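Local atomic coordinates of cytochrome P450 (CYP102L1) (PDB entry 6N6Q), a protein that binds heme and, as a phage-encoded cytochrome P450, probably activates dioxygen to insert one oxygen atom into an organic substrate. Residues Pro74-Asn80 / Phe349-Gln354; Val36-Thr40 / Phe372-Ala377; Ile231-Arg236 / Leu248-Leu252. All blocks are in the same frame, centred on the assembly; numbering follows the deposited sequence.

Interaction 1 (Pro74-Asn80 / Phe349-Gln354). With HEM (protoporphyrin IX containing Fe), chain E; CAC (cacodylate ion), chain F.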
loop_
_atom_site.group_PDB
_atom_site.type_symbol
_atom_site.label_atom_id
_atom_site.label_comp_id
_atom_site.label_asym_id
_atom_site.label_seq_id
_atom_site.Cartn_x
_atom_site.Cartn_y
_atom_site.Cartn_z
ATOM N N PRO A 74 -13.340 14.705 -10.661
ATOM C CA PRO A 74 -12.184 15.596 -10.467
ATOM C C PRO A 74 -12.517 17.076 -10.563
ATOM O O PRO A 74 -11.756 17.894 -10.030
ATOM C CB PRO A 74 -11.226 15.169 -11.586
ATOM C CG PRO A 74 -12.122 14.622 -12.647
ATOM C CD PRO A 74 -13.266 13.963 -11.930
ATOM N N GLN A 75 -13.616 17.452 -11.217
ATOM C CA GLN A 75 -13.946 18.868 -11.343
ATOM C C GLN A 75 -14.536 19.439 -10.059
ATOM O O GLN A 75 -14.293 20.609 -9.740
ATOM C CB GLN A 75 -14.917 19.091 -12.504
ATOM C CG GLN A 75 -14.303 18.919 -13.887
ATOM C CD GLN A 75 -14.138 17.465 -14.278
ATOM O OE1 GLN A 75 -14.684 16.570 -13.633
ATOM N NE2 GLN A 75 -13.382 17.221 -15.343
ATOM N N LEU A 76 -15.302 18.642 -9.315
ATOM C CA LEU A 76 -15.972 19.123 -8.114
ATOM C C LEU A 76 -15.256 18.752 -6.823
ATOM O O LEU A 76 -15.288 19.534 -5.867
ATOM C CB LEU A 76 -17.407 18.588 -8.057
ATOM C CG LEU A 76 -18.347 19.023 -9.184
ATOM C CD1 LEU A 76 -19.761 18.517 -8.930
ATOM C CD2 LEU A 76 -18.336 20.536 -9.343
ATOM N N TRP A 77 -14.614 17.589 -6.763
ATOM C CA TRP A 77 -13.965 17.125 -5.549
ATOM C C TRP A 77 -12.476 16.908 -5.791
ATOM O O TRP A 77 -12.012 16.827 -6.931
ATOM C CB TRP A 77 -14.605 15.827 -5.038
ATOM C CG TRP A 77 -16.042 15.983 -4.647
ATOM C CD1 TRP A 77 -17.114 16.075 -5.487
ATOM C CD2 TRP A 77 -16.567 16.058 -3.316
ATOM N NE1 TRP A 77 -18.271 16.207 -4.762
ATOM C CE2 TRP A 77 -17.964 16.199 -3.426
ATOM C CE3 TRP A 77 -15.992 16.017 -2.042
ATOM C CZ2 TRP A 77 -18.795 16.304 -2.312
ATOM C CZ3 TRP A 77 -16.817 16.124 -0.936
ATOM C CH2 TRP A 77 -18.204 16.264 -1.079
ATOM N N GLU A 78 -11.730 16.813 -4.692
ATOM C CA GLU A 78 -10.290 16.618 -4.741
ATOM C C GLU A 78 -9.853 15.909 -3.466
ATOM O O GLU A 78 -10.659 15.659 -2.565
ATOM C CB GLU A 78 -9.561 17.953 -4.921
ATOM C CG GLU A 78 -9.763 18.921 -3.772
ATOM C CD GLU A 78 -9.056 20.242 -3.994
ATOM O OE1 GLU A 78 -8.656 20.513 -5.145
ATOM O OE2 GLU A 78 -8.901 21.005 -3.018
ATOM N N LYS A 79 -8.563 15.589 -3.393
ATOM C CA LYS A 79 -8.042 14.846 -2.254
ATOM C C LYS A 79 -8.108 15.675 -0.978
ATOM O O LYS A 79 -7.762 16.860 -0.966
ATOM C CB LYS A 79 -6.599 14.407 -2.508
ATOM C CG LYS A 79 -5.808 14.162 -1.225
ATOM C CD LYS A 79 -4.743 13.095 -1.385
ATOM C CE LYS A 79 -4.118 12.765 -0.038
ATOM N NZ LYS A 79 -3.270 11.542 -0.090
ATOM N N ASN A 80 -8.554 15.039 0.100
ATOM C CA ASN A 80 -8.522 15.620 1.433
ATOM C C ASN A 80 -7.475 14.898 2.266
ATOM O O ASN A 80 -7.502 13.666 2.372
ATOM C CB ASN A 80 -9.891 15.524 2.111
ATOM C CG ASN A 80 -9.869 16.039 3.539
ATOM O OD1 ASN A 80 -9.847 15.260 4.494
ATOM N ND2 ASN A 80 -9.866 17.360 3.691
ATOM N N PHE A 349 -9.904 9.985 1.673
ATOM C CA PHE A 349 -10.687 11.149 2.060
ATOM C C PHE A 349 -10.730 12.144 0.910
ATOM O O PHE A 349 -9.694 12.454 0.311
ATOM C CB PHE A 349 -10.104 11.809 3.310
ATOM C CG PHE A 349 -10.342 11.029 4.570
ATOM C CD1 PHE A 349 -11.529 11.173 5.276
ATOM C CD2 PHE A 349 -9.384 10.153 5.052
ATOM C CE1 PHE A 349 -11.752 10.458 6.439
ATOM C CE2 PHE A 349 -9.602 9.434 6.213
ATOM C CZ PHE A 349 -10.787 9.587 6.908
ATOM N N ARG A 350 -11.926 12.641 0.607
ATOM C CA ARG A 350 -12.114 13.636 -0.434
ATOM C C ARG A 350 -12.719 14.896 0.166
ATOM O O ARG A 350 -13.330 14.866 1.235
ATOM C CB ARG A 350 -13.008 13.105 -1.559
ATOM C CG ARG A 350 -12.488 11.836 -2.213
ATOM C CD ARG A 350 -12.599 11.924 -3.722
ATOM N NE ARG A 350 -11.395 12.478 -4.330
ATOM C CZ ARG A 350 -11.364 13.072 -5.518
ATOM N NH1 ARG A 350 -12.480 13.207 -6.222
ATOM N NH2 ARG A 350 -10.220 13.541 -5.997
ATOM N N GLN A 351 -12.534 16.013 -0.534
ATOM C CA GLN A 351 -13.059 17.297 -0.093
ATOM C C GLN A 351 -13.641 18.032 -1.290
ATOM O O GLN A 351 -13.233 17.811 -2.433
ATOM C CB GLN A 351 -11.979 18.154 0.586
ATOM C CG GLN A 351 -10.875 18.616 -0.344
ATOM C CD GLN A 351 -9.750 19.315 0.388
ATOM O OE1 GLN A 351 -9.578 19.145 1.595
ATOM N NE2 GLN A 351 -8.976 20.110 -0.340
ATOM N N ALA A 352 -14.611 18.902 -1.017
ATOM C CA ALA A 352 -15.343 19.597 -2.067
ATOM C C ALA A 352 -14.591 20.851 -2.495
ATOM O O ALA A 352 -14.247 21.694 -1.659
ATOM C CB ALA A 352 -16.750 19.956 -1.592
ATOM N N LYS A 353 -14.337 20.970 -3.801
ATOM C CA LYS A 353 -13.667 22.159 -4.316
ATOM C C LYS A 353 -14.597 23.364 -4.323
ATOM O O LYS A 353 -14.132 24.507 -4.241
ATOM C CB LYS A 353 -13.132 21.892 -5.723
ATOM C CG LYS A 353 -12.110 20.770 -5.787
ATOM C CD LYS A 353 -11.834 20.334 -7.217
ATOM C CE LYS A 353 -11.158 21.431 -8.019
ATOM N NZ LYS A 353 -10.918 21.005 -9.426
ATOM N N GLN A 354 -15.904 23.131 -4.431
ATOM C CA GLN A 354 -16.907 24.186 -4.415
ATOM C C GLN A 354 -18.095 23.705 -3.596
ATOM O O GLN A 354 -18.144 22.554 -3.152
ATOM C CB GLN A 354 -17.365 24.557 -5.834
ATOM C CG GLN A 354 -16.251 24.640 -6.865
ATOM C CD GLN A 354 -16.761 24.502 -8.286
ATOM O OE1 GLN A 354 -16.092 23.920 -9.143
ATOM N NE2 GLN A 354 -17.948 25.040 -8.546
HETATM C CHA HEM E . -1.253 7.067 -2.991
HETATM C CHB HEM E . -2.840 2.510 -2.410
HETATM C CHC HEM E . 1.627 0.836 -3.361
HETATM C CHD HEM E . 3.318 5.389 -3.191
HETATM C C1A HEM E . -2.091 5.990 -2.777
HETATM C C2A HEM E . -3.524 6.032 -2.545
HETATM C C3A HEM E . -3.956 4.780 -2.385
HETATM C C4A HEM E . -2.821 3.887 -2.509
HETATM C CMA HEM E . -5.416 4.364 -2.112
HETATM C CAA HEM E . -4.408 7.296 -2.481
HETATM C CBA HEM E . -4.374 7.840 -1.056
HETATM C CGA HEM E . -5.361 8.967 -0.891
HETATM O O1A HEM E . -6.146 9.234 -1.838
HETATM O O2A HEM E . -5.362 9.602 0.195
HETATM C C1B HEM E . -1.785 1.658 -2.675
HETATM C C2B HEM E . -1.865 0.215 -2.787
HETATM C C3B HEM E . -0.628 -0.254 -3.050
HETATM C C4B HEM E . 0.269 0.885 -3.110
HETATM C CMB HEM E . -3.185 -0.574 -2.620
HETATM C CAB HEM E . -0.139 -1.711 -3.264
HETATM C CBB HEM E . -0.911 -2.803 -3.189
HETATM C C1C HEM E . 2.486 1.914 -3.430
HETATM C C2C HEM E . 3.895 1.880 -3.767
HETATM C C3C HEM E . 4.374 3.124 -3.723
HETATM C C4C HEM E . 3.280 4.015 -3.353
HETATM C CMC HEM E . 4.721 0.623 -4.116
HETATM C CAC HEM E . 5.852 3.472 -4.027
HETATM C CBC HEM E . 6.322 4.724 -4.014
HETATM C C1D HEM E . 2.235 6.246 -3.132
HETATM C C2D HEM E . 2.284 7.697 -3.096
HETATM C C3D HEM E . 1.029 8.157 -3.042
HETATM C C4D HEM E . 0.128 7.020 -3.042
HETATM C CMD HEM E . 3.566 8.559 -3.113
HETATM C CAD HEM E . 0.605 9.643 -2.991
HETATM C CBD HEM E . 0.549 10.219 -4.403
HETATM C CGD HEM E . 0.044 11.640 -4.364
HETATM O O1D HEM E . 0.446 12.444 -5.245
HETATM O O2D HEM E . -0.754 11.975 -3.449
HETATM N NA HEM E . -1.703 4.663 -2.745
HETATM N NB HEM E . -0.471 2.029 -2.878
HETATM N NC HEM E . 2.152 3.232 -3.185
HETATM N ND HEM E . 0.902 5.873 -3.098
HETATM FE FE HEM E . 0.245 3.938 -2.836
HETATM AS AS CAC F . -5.520 21.654 1.057
HETATM O O1 CAC F . -4.246 22.338 0.109
HETATM O O2 CAC F . -5.852 19.960 1.079
HETATM C C1 CAC F . -5.265 22.244 2.866
HETATM C C2 CAC F . -7.128 22.590 0.598
HETATM O O HOH W 1 -7.287 10.649 1.747
#

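Interaction 2 (Val36-Thr40 / Phe372-Ala377)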
loop_
_atom_site.group_PDB
_atom_site.type_symbol
_atom_site.label_atom_id
_atom_site.label_comp_id
_atom_site.label_asym_id
_atom_site.label_seq_id
_atom_site.Cartn_x
_atom_site.Cartn_y
_atom_site.Cartn_z
ATOM N N VAL A 36 -12.768 0.517 9.902
ATOM C CA VAL A 36 -13.332 0.390 8.561
ATOM C C VAL A 36 -14.274 -0.806 8.481
ATOM O O VAL A 36 -15.332 -0.734 7.844
ATOM C CB VAL A 36 -12.208 0.299 7.515
ATOM C CG1 VAL A 36 -12.796 0.226 6.115
ATOM C CG2 VAL A 36 -11.272 1.490 7.642
ATOM N N GLN A 37 -13.912 -1.918 9.122
ATOM C CA GLN A 37 -14.810 -3.066 9.153
ATOM C C GLN A 37 -16.090 -2.758 9.923
ATOM O O GLN A 37 -17.145 -3.330 9.618
ATOM C CB GLN A 37 -14.098 -4.278 9.759
ATOM C CG GLN A 37 -12.908 -4.757 8.941
ATOM C CD GLN A 37 -12.041 -5.748 9.689
ATOM O OE1 GLN A 37 -12.527 -6.753 10.206
ATOM N NE2 GLN A 37 -10.745 -5.465 9.752
ATOM N N GLY A 38 -16.015 -1.864 10.916
ATOM C CA GLY A 38 -17.208 -1.458 11.641
ATOM C C GLY A 38 -18.083 -0.520 10.833
ATOM O O GLY A 38 -19.314 -0.606 10.881
ATOM N N LEU A 39 -17.458 0.373 10.061
ATOM C CA LEU A 39 -18.221 1.272 9.202
ATOM C C LEU A 39 -18.941 0.512 8.099
ATOM O O LEU A 39 -20.051 0.893 7.711
ATOM C CB LEU A 39 -17.301 2.334 8.601
ATOM C CG LEU A 39 -16.653 3.308 9.584
ATOM C CD1 LEU A 39 -15.664 4.227 8.873
ATOM C CD2 LEU A 39 -17.716 4.119 10.305
ATOM N N THR A 40 -18.333 -0.561 7.588
ATOM C CA THR A 40 -18.975 -1.359 6.548
ATOM C C THR A 40 -20.239 -2.028 7.075
ATOM O O THR A 40 -21.284 -2.009 6.414
ATOM C CB THR A 40 -17.993 -2.401 6.007
ATOM O OG1 THR A 40 -16.903 -1.738 5.354
ATOM C CG2 THR A 40 -18.680 -3.331 5.016
ATOM N N PHE A 372 -15.393 10.456 3.599
ATOM C CA PHE A 372 -14.557 9.265 3.516
ATOM C C PHE A 372 -15.210 8.278 2.562
ATOM O O PHE A 372 -16.373 7.904 2.751
ATOM C CB PHE A 372 -14.362 8.632 4.896
ATOM C CG PHE A 372 -13.573 7.351 4.877
ATOM C CD1 PHE A 372 -12.200 7.365 4.691
ATOM C CD2 PHE A 372 -14.204 6.132 5.068
ATOM C CE1 PHE A 372 -11.472 6.187 4.681
ATOM C CE2 PHE A 372 -13.481 4.951 5.060
ATOM C CZ PHE A 372 -12.113 4.979 4.868
ATOM N N VAL A 373 -14.468 7.866 1.539
ATOM C CA VAL A 373 -14.911 6.824 0.622
ATOM C C VAL A 373 -14.476 5.487 1.207
ATOM O O VAL A 373 -13.280 5.205 1.311
ATOM C CB VAL A 373 -14.341 7.031 -0.786
ATOM C CG1 VAL A 373 -14.669 5.839 -1.671
ATOM C CG2 VAL A 373 -14.884 8.317 -1.394
ATOM N N ASN A 374 -15.445 4.665 1.605
ATOM C CA ASN A 374 -15.170 3.358 2.199
ATOM C C ASN A 374 -15.021 2.347 1.068
ATOM O O ASN A 374 -16.011 1.806 0.568
ATOM C CB ASN A 374 -16.282 2.964 3.166
ATOM C CG ASN A 374 -15.935 1.742 3.998
ATOM O OD1 ASN A 374 -15.119 0.912 3.600
ATOM N ND2 ASN A 374 -16.561 1.625 5.163
ATOM N N LEU A 375 -13.773 2.087 0.665
ATOM C CA LEU A 375 -13.527 1.141 -0.419
ATOM C C LEU A 375 -13.869 -0.284 -0.003
ATOM O O LEU A 375 -14.401 -1.057 -0.809
ATOM C CB LEU A 375 -12.071 1.219 -0.874
ATOM C CG LEU A 375 -11.648 2.454 -1.666
ATOM C CD1 LEU A 375 -10.139 2.487 -1.806
ATOM C CD2 LEU A 375 -12.315 2.457 -3.032
ATOM N N HIS A 376 -13.566 -0.651 1.245
ATOM C CA HIS A 376 -13.851 -2.006 1.705
ATOM C C HIS A 376 -15.338 -2.317 1.620
ATOM O O HIS A 376 -15.728 -3.432 1.254
ATOM C CB HIS A 376 -13.349 -2.198 3.134
ATOM C CG HIS A 376 -13.827 -3.466 3.771
ATOM N ND1 HIS A 376 -14.677 -3.480 4.856
ATOM C CD2 HIS A 376 -13.586 -4.763 3.465
ATOM C CE1 HIS A 376 -14.931 -4.731 5.197
ATOM N NE2 HIS A 376 -14.281 -5.529 4.369
ATOM N N ALA A 377 -16.186 -1.343 1.951
ATOM C CA ALA A 377 -17.622 -1.551 1.813
ATOM C C ALA A 377 -18.044 -1.510 0.350
ATOM O O ALA A 377 -18.913 -2.281 -0.073
ATOM C CB ALA A 377 -18.383 -0.505 2.626
#

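Interaction 3 (Ile231-Arg236 / Leu248-Leu252)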
loop_
_atom_site.group_PDB
_atom_site.type_symbol
_atom_site.label_atom_id
_atom_site.label_comp_id
_atom_site.label_asym_id
_atom_site.label_seq_id
_atom_site.Cartn_x
_atom_site.Cartn_y
_atom_site.Cartn_z
ATOM N N ILE A 231 22.161 9.097 2.874
ATOM C CA ILE A 231 21.844 8.465 1.596
ATOM C C ILE A 231 21.862 9.497 0.475
ATOM O O ILE A 231 22.284 9.208 -0.652
ATOM C CB ILE A 231 20.489 7.738 1.686
ATOM C CG1 ILE A 231 20.550 6.637 2.747
ATOM C CG2 ILE A 231 20.092 7.161 0.337
ATOM C CD1 ILE A 231 19.246 5.896 2.941
ATOM N N ILE A 232 21.423 10.722 0.770
ATOM C CA ILE A 232 21.433 11.780 -0.235
ATOM C C ILE A 232 22.858 12.242 -0.514
ATOM O O ILE A 232 23.249 12.425 -1.673
ATOM C CB ILE A 232 20.535 12.946 0.215
ATOM C CG1 ILE A 232 19.073 12.498 0.287
ATOM C CG2 ILE A 232 20.686 14.133 -0.724
ATOM C CD1 ILE A 232 18.172 13.467 1.018
ATOM N N ASP A 233 23.662 12.428 0.538
ATOM C CA ASP A 233 25.012 12.956 0.362
ATOM C C ASP A 233 25.913 11.970 -0.372
ATOM O O ASP A 233 26.695 12.368 -1.243
ATOM C CB ASP A 233 25.617 13.324 1.716
ATOM C CG ASP A 233 25.043 14.607 2.281
ATOM O OD1 ASP A 233 24.750 15.528 1.486
ATOM O OD2 ASP A 233 24.884 14.698 3.518
ATOM N N VAL A 234 25.826 10.682 -0.029
ATOM C CA VAL A 234 26.671 9.679 -0.673
ATOM C C VAL A 234 26.388 9.621 -2.170
ATOM O O VAL A 234 27.312 9.535 -2.988
ATOM C CB VAL A 234 26.478 8.306 -0.002
ATOM C CG1 VAL A 234 27.147 7.212 -0.817
ATOM C CG2 VAL A 234 27.035 8.324 1.411
ATOM N N ARG A 235 25.110 9.679 -2.553
ATOM C CA ARG A 235 24.763 9.638 -3.970
ATOM C C ARG A 235 25.228 10.896 -4.692
ATOM O O ARG A 235 25.637 10.833 -5.857
ATOM C CB ARG A 235 23.256 9.454 -4.136
ATOM C CG ARG A 235 22.796 9.452 -5.583
ATOM C CD ARG A 235 23.343 8.245 -6.324
ATOM N NE ARG A 235 22.837 7.001 -5.754
ATOM C CZ ARG A 235 21.711 6.411 -6.140
ATOM N NH1 ARG A 235 20.975 6.951 -7.102
ATOM N NH2 ARG A 235 21.321 5.284 -5.565
ATOM N N ARG A 236 25.167 12.049 -4.019
ATOM C CA ARG A 236 25.632 13.289 -4.630
ATOM C C ARG A 236 27.097 13.199 -5.036
ATOM O O ARG A 236 27.501 13.791 -6.041
ATOM C CB ARG A 236 25.417 14.458 -3.669
ATOM C CG ARG A 236 23.970 14.911 -3.556
ATOM C CD ARG A 236 23.799 15.933 -2.446
ATOM N NE ARG A 236 24.942 16.836 -2.369
ATOM C CZ ARG A 236 25.075 17.939 -3.098
ATOM N NH1 ARG A 236 24.130 18.280 -3.965
ATOM N NH2 ARG A 236 26.154 18.699 -2.961
ATOM N N LEU A 248 16.133 8.239 -6.647
ATOM C CA LEU A 248 16.971 9.216 -5.962
ATOM C C LEU A 248 17.722 10.093 -6.958
ATOM O O LEU A 248 17.889 11.297 -6.730
ATOM C CB LEU A 248 17.942 8.501 -5.023
ATOM C CG LEU A 248 18.961 9.356 -4.266
ATOM C CD1 LEU A 248 18.271 10.497 -3.536
ATOM C CD2 LEU A 248 19.742 8.494 -3.291
ATOM N N ASP A 249 18.176 9.508 -8.071
ATOM C CA ASP A 249 18.894 10.286 -9.076
ATOM C C ASP A 249 18.010 11.374 -9.670
ATOM O O ASP A 249 18.445 12.521 -9.825
ATOM C CB ASP A 249 19.417 9.368 -10.178
ATOM C CG ASP A 249 20.612 8.547 -9.741
ATOM O OD1 ASP A 249 21.454 9.073 -8.981
ATOM O OD2 ASP A 249 20.716 7.375 -10.160
ATOM N N ILE A 250 16.763 11.037 -10.004
ATOM C CA ILE A 250 15.870 12.022 -10.606
ATOM C C ILE A 250 15.551 13.138 -9.619
ATOM O O ILE A 250 15.426 14.306 -10.006
ATOM C CB ILE A 250 14.595 11.335 -11.130
ATOM C CG1 ILE A 250 14.952 10.342 -12.238
ATOM C CG2 ILE A 250 13.602 12.363 -11.652
ATOM C CD1 ILE A 250 13.749 9.663 -12.867
ATOM N N MET A 251 15.427 12.806 -8.330
ATOM C CA MET A 251 15.172 13.843 -7.334
ATOM C C MET A 251 16.363 14.780 -7.180
ATOM O O MET A 251 16.189 15.948 -6.813
ATOM C CB MET A 251 14.808 13.213 -5.988
ATOM C CG MET A 251 13.380 12.685 -5.928
ATOM S SD MET A 251 12.882 12.116 -4.288
ATOM C CE MET A 251 14.055 10.792 -4.013
ATOM N N LEU A 252 17.572 14.294 -7.459
ATOM C CA LEU A 252 18.770 15.119 -7.407
ATOM C C LEU A 252 19.111 15.758 -8.746
ATOM O O LEU A 252 20.043 16.567 -8.806
ATOM C CB LEU A 252 19.965 14.288 -6.927
ATOM C CG LEU A 252 19.943 13.795 -5.480
ATOM C CD1 LEU A 252 21.003 12.728 -5.264
ATOM C CD2 LEU A 252 20.152 14.956 -4.519
#

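Interaction 1 (Pro74-Asn80 / Phe349-Gln354)
E78 and Q351 form a hydrogen-bonded antiparallel pair between strands 77-79 and 347-352, and W77 with A352 the neighbouring non-hydrogen-bonded one. E78 N donates to Q351 O at 2.9 Å, and Q351 N returns the bond to E78 O. N80 N reaches F349 O from well above its carbonyl plane (44°), and K353 N holds L76 O at 2.7 Å. The strands are an edge pair of the five-stranded mixed sheet of the P450 fold, with 77-79 outermost.

A second, side-chain network runs over the face carrying E78 and Q351. Both have CG between backbone N and carbonyl carbon (chi1 63° and 67°), with extended chains that set their ends side by side. Q351 NE2 donates to E78 OE2 at 2.8 Å on the anti side of the carboxylate, while N80 ND2 gives Q351 OE1 a bond of 2.8 Å. An amide suits this place because it donates and accepts at once. Q351 NE2 also weakly bonds a cacodylate, probably from the crystallisation liquor. K353 NZ reaches over the turn to P74 O, 3.3 Å away in the carbonyl plane.

On the face with W77 the contact is a CH-pi one: the methyl of A352 sits over the six-membered ring, 3.9 Å from its centroid and near the ring normal. The bent chain of R350 lays its guanidinium over the backbone of W77 and E78, and NH1 bonds I71 O. K79 leads away to the heme, where NZ binds propionate atom O2A at 2.9 Å and also donates to F97 O; a water accepting from F349 N lies within bonding distance of O2A and N80 O.

Bonded at both ends, the Q351 amide has its rotation fixed, and the cationic K79 probably helps neutralise the propionate.

Interaction 2 (Val36-Thr40 / Phe372-Ala377)
The N-cap of helix 375-379, N374, packs with the first turn of that helix against V36, L39 and T40 of helix 35-43. T40 supplies the polar centre: its OG1 lies 2.9 Å from H376 ND1 in a hydrogen bond that either group could donate. N374 ND2 adds a weak bond to the same hydroxyl at 3.4 Å. A threonine suits the site because its hydroxyl can serve several partners while its methyl, CG2, rests 3.7 Å from A377 CB, a side chain small enough to let the helices come close.

N374 is the C-terminal residue of strand 370-374, and the chain passes straight from the sheet into the short helix, probably the K' helix of P450 nomenclature, with helix 35-43 the A helix. As cap, N374 OD1 takes A377 N at 3.0 Å, the N-H coming from far above the carbonyl plane (63°). Its CG stands anti to the backbone N (chi1 -170°), which carries the amide toward helix 35-43, and chi2 near -25° turns OD1 to A377 N and ND2 to T40 and L39.

Aliphatic groups pack against the amide and the histidine. V36 CG1 lies 3.5 Å from N374 OD1 and 3.9 Å from H376 CB, while L39 CB touches the ND2 end of the amide. L39 CD1 reaches the F372 ring only loosely, and the H376 ring also meets that of W342.

Interaction 3 (Ile231-Arg236 / Leu248-Leu252)
The segments 231-236 of helix 212-237 and 248-252 of helix 247-253 run at 79°, their axes 10.7 Å apart at closest approach. R235 of the first and L248 and L252 of the second carry most of the contact. L248 CD2 stands 4.0 Å above the centre of the R235 guanidinium, and the same methyl touches R235 CB and I231 CG2. With CG anti to the backbone N (chi1 178°) and bends at chi2 and chi3, R235 curls beside the second helix and delivers NH1 to D249 OD1 at 2.9 Å in a salt bridge. The carboxylate oxygen lies in the guanidinium plane, whereas the nitrogen comes from above the carboxylate plane (58°).

By their order in the chain these are probably the G and H helices of the P450 fold, the second followed by the long helix 265-296, against which I232 also packs. R235 NH1 forms a further salt bridge with D246, whose OD1 also accepts from D249 N at the start of the short helix. Arginine fits because its aliphatic part can pack, R235 CG meeting L252 CD1 at 3.7 Å, while its end pairs with both acids. The other methyl, L252 CD2, touches both I232 CG2 and R236 CG, each 3.9 Å away.

From the N terminus the chain enters helix 35-43, the first half of interaction 2, then lays down strands 49-53 and 58-62 before 74-80 opens interaction 1. Helical chain follows, and within it interaction 3 closes a short loop between 231-236 and 248-252. Segment 349-354 then closes interaction 1 and 372-377 closes interaction 2, so the three loops nest without crossing. Interactions 1 and 2 meet, F349 CZ lying 3.4 Å from F372 CD1, on neighbouring strands of one sheet that together tie the N-terminal region to the later chain. Interaction 3 joins helices on the other side of the chain's centre from interaction 2, their centres about 39 Å apart.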